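Long-range contacts in response regulator receiver (Brucella melitensis biovar Abortus, PDB 4G97), which is the response regulator PhyR and probably couples a phosphorylatable receiver domain to a sigma-factor-like domain in bacterial signalling: residues R15-A20 with F99-V104; T140-I145 with M187-I192. One frame throughout, in Å; residues are numbered along the deposited sequence.

Contact 1. Residues R15-A20 with F99-V104; sequences RRFSRA and FLLVAV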
ATOM      1  N   ARG A  15      -4.317  -8.754   2.266  1.00 24.41           N
ATOM      2  CA  ARG A  15      -3.506  -8.128   3.328  1.00 23.25           C
ATOM      3  C   ARG A  15      -2.898  -6.826   2.779  1.00 25.34           C
ATOM      4  O   ARG A  15      -2.898  -5.838   3.488  1.00 25.64           O
ATOM      5  CB  ARG A  15      -2.380  -9.071   3.819  1.00 24.64           C
ATOM      6  CG  ARG A  15      -2.915 -10.229   4.649  1.00 26.77           C
ATOM      7  CD  ARG A  15      -1.848 -11.088   5.294  1.00 30.41           C
ATOM      8  NE  ARG A  15      -2.449 -12.344   5.749  1.00 28.31           N
ATOM      9  CZ  ARG A  15      -2.460 -13.475   5.047  1.00 37.32           C
ATOM     10  NH1 ARG A  15      -1.815 -13.557   3.892  1.00 24.32           N
ATOM     11  NH2 ARG A  15      -3.074 -14.544   5.518  1.00 28.34           N
ATOM     12  N   ARG A  16      -2.406  -6.812   1.511  1.00 21.63           N
ATOM     13  CA  ARG A  16      -1.854  -5.592   0.917  1.00 22.89           C
ATOM     14  C   ARG A  16      -2.917  -4.477   0.965  1.00 28.48           C
ATOM     15  O   ARG A  16      -2.654  -3.370   1.473  1.00 27.36           O
ATOM     16  CB  ARG A  16      -1.396  -5.830  -0.532  1.00 20.97           C
ATOM     17  CG  ARG A  16      -0.865  -4.536  -1.192  1.00 20.56           C
ATOM     18  CD  ARG A  16      -0.514  -4.710  -2.659  1.00 26.64           C
ATOM     19  NE  ARG A  16      -1.663  -5.222  -3.411  1.00 34.39           N
ATOM     20  CZ  ARG A  16      -1.591  -5.842  -4.580  1.00 38.61           C
ATOM     21  NH1 ARG A  16      -0.423  -5.999  -5.184  1.00 26.51           N
ATOM     22  NH2 ARG A  16      -2.688  -6.308  -5.156  1.00 27.65           N
ATOM     23  N   PHE A  17      -4.136  -4.809   0.494  1.00 24.84           N
ATOM     24  CA  PHE A  17      -5.276  -3.904   0.497  1.00 24.79           C
ATOM     25  C   PHE A  17      -5.613  -3.461   1.938  1.00 30.48           C
ATOM     26  O   PHE A  17      -5.728  -2.263   2.186  1.00 29.63           O
ATOM     27  CB  PHE A  17      -6.478  -4.592  -0.162  1.00 26.39           C
ATOM     28  CG  PHE A  17      -7.765  -3.802  -0.140  1.00 28.29           C
ATOM     29  CD1 PHE A  17      -7.884  -2.609  -0.855  1.00 31.36           C
ATOM     30  CD2 PHE A  17      -8.877  -4.270   0.556  1.00 29.13           C
ATOM     31  CE1 PHE A  17      -9.073  -1.881  -0.832  1.00 31.50           C
ATOM     32  CE2 PHE A  17     -10.073  -3.547   0.557  1.00 32.25           C
ATOM     33  CZ  PHE A  17     -10.156  -2.351  -0.128  1.00 30.50           C
ATOM     34  N   SER A  18      -5.708  -4.424   2.889  1.00 28.41           N
ATOM     35  CA  SER A  18      -6.045  -4.155   4.288  1.00 26.82           C
ATOM     36  C   SER A  18      -5.028  -3.223   4.966  1.00 29.45           C
ATOM     37  O   SER A  18      -5.439  -2.300   5.651  1.00 27.27           O
ATOM     38  CB  SER A  18      -6.172  -5.454   5.059  1.00 30.16           C
ATOM     39  OG  SER A  18      -6.822  -5.225   6.299  1.00 36.01           O
ATOM     40  N   ARG A  19      -3.710  -3.456   4.752  1.00 27.36           N
ATOM     41  CA  ARG A  19      -2.637  -2.613   5.279  1.00 27.03           C
ATOM     42  C   ARG A  19      -2.711  -1.205   4.689  1.00 31.31           C
ATOM     43  O   ARG A  19      -2.590  -0.242   5.442  1.00 30.91           O
ATOM     44  CB  ARG A  19      -1.270  -3.240   4.998  1.00 26.98           C
ATOM     45  CG  ARG A  19      -1.046  -4.576   5.718  1.00 28.58           C
ATOM     46  CD  ARG A  19       0.264  -5.173   5.290  1.00 26.44           C
ATOM     47  NE  ARG A  19       0.370  -6.577   5.677  1.00 26.38           N
ATOM     48  CZ  ARG A  19       1.423  -7.349   5.438  1.00 30.55           C
ATOM     49  NH1 ARG A  19       2.495  -6.855   4.829  1.00 25.52           N
ATOM     50  NH2 ARG A  19       1.415  -8.620   5.803  1.00 28.89           N
ATOM     51  N   ALA A  20      -2.924  -1.067   3.354  1.00 27.94           N
ATOM     52  CA  ALA A  20      -3.039   0.255   2.687  1.00 27.97           C
ATOM     53  C   ALA A  20      -4.234   1.033   3.228  1.00 34.08           C
ATOM     54  O   ALA A  20      -4.181   2.252   3.373  1.00 33.44           O
ATOM     55  CB  ALA A  20      -3.205   0.074   1.192  1.00 28.59           C
ATOM     56  N   PHE A  99     -10.393   3.902  -5.029  1.00 36.59           N
ATOM     57  CA  PHE A  99      -9.149   4.139  -5.762  1.00 35.75           C
ATOM     58  C   PHE A  99      -8.135   3.024  -5.512  1.00 36.42           C
ATOM     59  O   PHE A  99      -7.466   2.577  -6.460  1.00 36.46           O
ATOM     60  CB  PHE A  99      -8.560   5.516  -5.399  1.00 38.35           C
ATOM     61  CG  PHE A  99      -7.655   6.071  -6.474  1.00 40.41           C
ATOM     62  CD1 PHE A  99      -8.166   6.869  -7.493  1.00 44.10           C
ATOM     63  CD2 PHE A  99      -6.294   5.793  -6.472  1.00 42.69           C
ATOM     64  CE1 PHE A  99      -7.331   7.356  -8.505  1.00 44.74           C
ATOM     65  CE2 PHE A  99      -5.459   6.287  -7.482  1.00 45.82           C
ATOM     66  CZ  PHE A  99      -5.982   7.072  -8.485  1.00 44.01           C
ATOM     67  N   LEU A 100      -8.051   2.535  -4.252  1.00 30.57           N
ATOM     68  CA  LEU A 100      -7.128   1.454  -3.901  1.00 29.84           C
ATOM     69  C   LEU A 100      -7.473   0.177  -4.676  1.00 32.92           C
ATOM     70  O   LEU A 100      -6.581  -0.421  -5.260  1.00 33.02           O
ATOM     71  CB  LEU A 100      -7.066   1.193  -2.384  1.00 29.99           C
ATOM     72  CG  LEU A 100      -6.332   2.253  -1.512  1.00 35.73           C
ATOM     73  CD1 LEU A 100      -6.351   1.845  -0.069  1.00 35.14           C
ATOM     74  CD2 LEU A 100      -4.867   2.433  -1.928  1.00 39.58           C
ATOM     75  N   LEU A 101      -8.760  -0.183  -4.749  1.00 28.89           N
ATOM     76  CA  LEU A 101      -9.234  -1.380  -5.473  1.00 29.55           C
ATOM     77  C   LEU A 101      -8.858  -1.387  -6.936  1.00 35.46           C
ATOM     78  O   LEU A 101      -8.542  -2.446  -7.475  1.00 34.69           O
ATOM     79  CB  LEU A 101     -10.762  -1.570  -5.320  1.00 29.44           C
ATOM     80  CG  LEU A 101     -11.259  -1.983  -3.927  1.00 33.25           C
ATOM     81  CD1 LEU A 101     -12.750  -1.775  -3.809  1.00 32.85           C
ATOM     82  CD2 LEU A 101     -10.839  -3.408  -3.574  1.00 32.96           C
ATOM     83  N   VAL A 102      -8.899  -0.214  -7.583  1.00 34.75           N
ATOM     84  CA  VAL A 102      -8.544  -0.089  -8.988  1.00 35.84           C
ATOM     85  C   VAL A 102      -7.045   0.148  -9.186  1.00 39.12           C
ATOM     86  O   VAL A 102      -6.406  -0.645  -9.873  1.00 38.39           O
ATOM     87  CB  VAL A 102      -9.447   0.903  -9.796  1.00 41.29           C
ATOM     88  CG1 VAL A 102     -10.885   0.403  -9.875  1.00 41.42           C
ATOM     89  CG2 VAL A 102      -9.419   2.304  -9.206  1.00 41.77           C
ATOM     90  N   ALA A 103      -6.476   1.215  -8.571  1.00 36.88           N
ATOM     91  CA  ALA A 103      -5.056   1.583  -8.739  1.00 36.28           C
ATOM     92  C   ALA A 103      -4.092   0.622  -8.107  1.00 37.58           C
ATOM     93  O   ALA A 103      -3.044   0.357  -8.695  1.00 38.77           O
ATOM     94  CB  ALA A 103      -4.798   2.979  -8.213  1.00 37.22           C
ATOM     95  N   VAL A 104      -4.409   0.088  -6.916  1.00 31.01           N
ATOM     96  CA  VAL A 104      -3.466  -0.853  -6.289  1.00 28.71           C
ATOM     97  C   VAL A 104      -3.848  -2.306  -6.537  1.00 32.99           C
ATOM     98  O   VAL A 104      -2.979  -3.117  -6.838  1.00 33.72           O
ATOM     99  CB  VAL A 104      -3.274  -0.566  -4.777  1.00 29.60           C
ATOM    100  CG1 VAL A 104      -2.255  -1.521  -4.141  1.00 27.65           C
ATOM    101  CG2 VAL A 104      -2.892   0.893  -4.529  1.00 28.51           C
TER
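Leu-100 meets helix 15-20 through two separate groups. Its CB lies at the edge of the Phe-17 ring, 4.0 Å from CE1, while CD1 reaches the methyl of Ala-20, with 3.8 Å between Leu-100 CD1 and Ala-20 CB. Next along the helix, Leu-101 covers a face of the same ring: its CD2 stands 3.9 Å from the Phe-17 ring centroid and 26° off the ring normal, a CH-pi contact displaced toward the CE1 and CZ rim. Phe-17 CG is anti to the backbone N (chi1 176°), and the CE1 side of the ring is the part that meets both leucines. At Val-104 the partner changes to Arg-16, and CG1 lies against CD and NE of Arg-16, 3.8 Å from NE. The carbonyl of Val-104 lies over a guanidinium face, its O 3.6 Å from Arg-16 NH2, without a hydrogen bond; the charge of Arg-16 is instead paired with Glu-105, just beyond the segment. No hydrogen bond joins the two segments, whose axes approach to 10.7 Å at 130°; apart from the Val-104 carbonyl, the contact is mainly made by side chains. This buried seam joins the sigma2 part of PhyR to its sigma-like part. Helix 52-64 borders it through Tyr-57, which meets both the Phe-17 ring and Leu-101, and through Cys-61 against Phe-17, while helix 120-135 packs on Phe-99 and Val-102 of helix 94-104.

Contact 2. Residues T140-I145 with M187-I192; sequences TRLMII and MVLADI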
ATOM      1  N   THR A 140       6.318  16.664  -0.560  1.00 30.01           N
ATOM      2  CA  THR A 140       7.221  15.959   0.333  1.00 29.53           C
ATOM      3  C   THR A 140       8.571  15.726  -0.309  1.00 34.31           C
ATOM      4  O   THR A 140       8.669  15.487  -1.519  1.00 34.34           O
ATOM      5  CB  THR A 140       6.523  14.624   0.812  1.00 34.43           C
ATOM      6  OG1 THR A 140       5.284  14.951   1.426  1.00 34.96           O
ATOM      7  CG2 THR A 140       7.328  13.838   1.808  1.00 29.84           C
ATOM      8  N   ARG A 141       9.618  15.782   0.526  1.00 31.46           N
ATOM      9  CA  ARG A 141      10.996  15.510   0.123  1.00 31.66           C
ATOM     10  C   ARG A 141      11.213  14.007   0.328  1.00 35.18           C
ATOM     11  O   ARG A 141      11.032  13.495   1.429  1.00 32.39           O
ATOM     12  CB  ARG A 141      11.998  16.326   0.966  1.00 29.30           C
ATOM     13  CG  ARG A 141      11.948  17.813   0.667  1.00 37.92           C
ATOM     14  CD  ARG A 141      12.794  18.622   1.630  1.00 35.23           C
ATOM     15  NE  ARG A 141      14.219  18.501   1.328  1.00 34.53           N
ATOM     16  CZ  ARG A 141      15.074  17.768   2.025  1.00 41.98           C
ATOM     17  NH1 ARG A 141      14.662  17.075   3.077  1.00 41.07           N
ATOM     18  NH2 ARG A 141      16.344  17.709   1.668  1.00 29.76           N
ATOM     19  N   LEU A 142      11.548  13.290  -0.738  1.00 34.70           N
ATOM     20  CA  LEU A 142      11.721  11.863  -0.566  1.00 35.08           C
ATOM     21  C   LEU A 142      13.000  11.288  -1.109  1.00 35.91           C
ATOM     22  O   LEU A 142      13.590  11.807  -2.055  1.00 34.33           O
ATOM     23  CB  LEU A 142      10.473  11.079  -1.015  1.00 36.43           C
ATOM     24  CG  LEU A 142       9.993  11.271  -2.430  1.00 42.21           C
ATOM     25  CD1 LEU A 142      10.777  10.387  -3.392  1.00 42.62           C
ATOM     26  CD2 LEU A 142       8.494  10.973  -2.523  1.00 46.23           C
ATOM     27  N   MET A 143      13.428  10.208  -0.495  1.00 32.03           N
ATOM     28  CA  MET A 143      14.598   9.488  -0.938  1.00 31.67           C
ATOM     29  C   MET A 143      14.141   8.188  -1.636  1.00 33.22           C
ATOM     30  O   MET A 143      13.244   7.490  -1.135  1.00 30.52           O
ATOM     31  CB  MET A 143      15.486   9.188   0.254  1.00 34.89           C
ATOM     32  CG  MET A 143      16.697   8.360  -0.088  1.00 41.05           C
ATOM     33  SD  MET A 143      17.782   7.967   1.306  1.00 46.89           S
ATOM     34  CE  MET A 143      16.636   7.747   2.582  1.00 43.19           C
ATOM     35  N   ILE A 144      14.790   7.875  -2.782  1.00 27.93           N
ATOM     36  CA  ILE A 144      14.569   6.651  -3.554  1.00 26.72           C
ATOM     37  C   ILE A 144      15.760   5.733  -3.339  1.00 32.19           C
ATOM     38  O   ILE A 144      16.885   6.157  -3.560  1.00 32.25           O
ATOM     39  CB  ILE A 144      14.333   6.926  -5.070  1.00 28.80           C
ATOM     40  CG1 ILE A 144      13.066   7.802  -5.274  1.00 28.44           C
ATOM     41  CG2 ILE A 144      14.205   5.543  -5.870  1.00 29.43           C
ATOM     42  CD1 ILE A 144      12.842   8.342  -6.675  1.00 33.32           C
ATOM     43  N   ILE A 145      15.524   4.491  -2.892  1.00 30.06           N
ATOM     44  CA  ILE A 145      16.564   3.464  -2.788  1.00 29.11           C
ATOM     45  C   ILE A 145      16.228   2.466  -3.898  1.00 34.46           C
ATOM     46  O   ILE A 145      15.289   1.668  -3.771  1.00 31.93           O
ATOM     47  CB  ILE A 145      16.735   2.770  -1.415  1.00 32.29           C
ATOM     48  CG1 ILE A 145      16.916   3.807  -0.263  1.00 32.97           C
ATOM     49  CG2 ILE A 145      17.969   1.850  -1.493  1.00 33.87           C
ATOM     50  CD1 ILE A 145      16.738   3.258   1.101  1.00 31.39           C
ATOM     51  N   MET A 187      10.135  10.986   3.650  1.00 32.01           N
ATOM     52  CA  MET A 187       9.609   9.704   3.190  1.00 31.49           C
ATOM     53  C   MET A 187      10.692   8.962   2.424  1.00 34.46           C
ATOM     54  O   MET A 187      11.582   9.586   1.824  1.00 32.71           O
ATOM     55  CB  MET A 187       8.393   9.978   2.264  1.00 33.69           C
ATOM     56  CG  MET A 187       7.660   8.725   1.778  1.00 37.96           C
ATOM     57  SD  MET A 187       6.167   9.078   0.811  1.00 43.44           S
ATOM     58  CE  MET A 187       5.053   9.388   2.050  1.00 39.68           C
ATOM     59  N   VAL A 188      10.587   7.618   2.401  1.00 30.35           N
ATOM     60  CA  VAL A 188      11.504   6.744   1.672  1.00 30.28           C
ATOM     61  C   VAL A 188      10.694   5.790   0.773  1.00 31.40           C
ATOM     62  O   VAL A 188       9.690   5.234   1.219  1.00 28.15           O
ATOM     63  CB  VAL A 188      12.463   5.973   2.644  1.00 35.39           C
ATOM     64  CG1 VAL A 188      13.371   5.005   1.898  1.00 34.91           C
ATOM     65  CG2 VAL A 188      13.309   6.940   3.474  1.00 35.75           C
ATOM     66  N   LEU A 189      11.154   5.598  -0.486  1.00 28.70           N
ATOM     67  CA  LEU A 189      10.612   4.612  -1.433  1.00 28.77           C
ATOM     68  C   LEU A 189      11.804   3.699  -1.668  1.00 31.46           C
ATOM     69  O   LEU A 189      12.822   4.154  -2.203  1.00 29.50           O
ATOM     70  CB  LEU A 189      10.107   5.252  -2.738  1.00 29.33           C
ATOM     71  CG  LEU A 189       9.263   6.526  -2.563  1.00 35.31           C
ATOM     72  CD1 LEU A 189       9.022   7.187  -3.855  1.00 36.80           C
ATOM     73  CD2 LEU A 189       7.965   6.259  -1.866  1.00 37.46           C
ATOM     74  N   ALA A 190      11.737   2.457  -1.122  1.00 28.36           N
ATOM     75  CA  ALA A 190      12.860   1.523  -1.146  1.00 28.66           C
ATOM     76  C   ALA A 190      12.621   0.212  -1.861  1.00 33.71           C
ATOM     77  O   ALA A 190      11.630  -0.482  -1.593  1.00 31.13           O
ATOM     78  CB  ALA A 190      13.328   1.232   0.277  1.00 29.06           C
ATOM     79  N   ASP A 191      13.567  -0.156  -2.736  1.00 32.20           N
ATOM     80  CA  ASP A 191      13.546  -1.476  -3.367  1.00 33.58           C
ATOM     81  C   ASP A 191      13.995  -2.497  -2.309  1.00 40.29           C
ATOM     82  O   ASP A 191      14.808  -2.171  -1.442  1.00 39.72           O
ATOM     83  CB  ASP A 191      14.484  -1.562  -4.573  1.00 35.33           C
ATOM     84  CG  ASP A 191      14.123  -2.728  -5.489  1.00 45.21           C
ATOM     85  OD1 ASP A 191      14.175  -3.892  -5.027  1.00 46.99           O
ATOM     86  OD2 ASP A 191      13.743  -2.473  -6.640  1.00 47.18           O
ATOM     87  N   ILE A 192      13.454  -3.709  -2.377  1.00 40.61           N
ATOM     88  CA  ILE A 192      13.757  -4.805  -1.450  1.00 43.16           C
ATOM     89  C   ILE A 192      15.198  -5.350  -1.564  1.00 51.40           C
ATOM     90  O   ILE A 192      15.828  -5.630  -0.545  1.00 51.31           O
ATOM     91  CB  ILE A 192      12.620  -5.877  -1.535  1.00 47.06           C
ATOM     92  CG1 ILE A 192      11.793  -5.882  -0.271  1.00 47.49           C
ATOM     93  CG2 ILE A 192      13.066  -7.291  -1.929  1.00 48.48           C
ATOM     94  CD1 ILE A 192      10.842  -4.834  -0.226  1.00 50.93           C
TER
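Two neighbouring parallel strands of the receiver-domain sheet, 141-145 and 187-191, meet here, with Leu-142, Met-143, Ile-144 and Ile-145 paired in turn with Met-187, Val-188, Leu-189 and Ala-190. The backbone bonds begin weakly, Met-187 N to Arg-141 O, then tighten: Met-143 N donates to Met-187 O, Leu-189 N to Met-143 O, Ile-145 N to Leu-189 O and Asp-191 N to Ile-145 O, four bonds of 2.7 to 3.0 Å between the named N and O atoms. On the face bearing Leu-142, Ile-144, Met-187 and Leu-189, Leu-142 CG sits between the backbone N and the carbonyl carbon (chi1 57°), and from there both methyls of Leu-142 meet Leu-189 CD1, the nearer being Leu-142 CD1 at 3.7 Å. Helix 149-161 covers this group through Ile-155 and Val-159. The five-stranded parallel sheet, in the order 165-170, 141-145, 187-191, 215-219, 236-238 (2-1-3-4-5) with helices packed on it, is the CheY-like receiver fold, and strand 187-191 ends at Asp-191, the predicted site of aspartyl phosphorylation, unmodified in this crystal. Asp-191 OD2 forms a salt bridge with Lys-239 and lies close to the Glu-146 carboxylate, while OD1 accepts a hydrogen bond from Gln-193 N. On the opposite face, with Ile-145 and Ala-190, Met-143 and Val-188 run side by side in the same direction, and the bent end of the methionine brings Met-143 CE to 3.5 Å from Val-188 CG2. Further along this face, Ile-145 CD1 touches both Val-188 CG1, at 3.9 Å, and Ala-190 CB, at 4.1 Å.

In the fold
From the N terminus, helix 11-22 supplies the first side of contact 1, and the chain passes through helices 25-41 and 52-64 and an unmodelled span before helix 94-104 returns to close it. Helices 109-116 and 120-135 then lead to strand 141-145. Contact 2 closes a shorter loop, in which helix 149-161, strand 165-170 and helix 173-183 intervene before strand 187-191. The two contacts follow in series, neither nesting nor crossing, with centres about 20 Å apart. Helix 243-265 bridges the regions: Gln-252 hydrogen-bonds to Ala-20 O of contact 1, while Ile-250, Ala-253 and Leu-254 pack against Met-187 of contact 2.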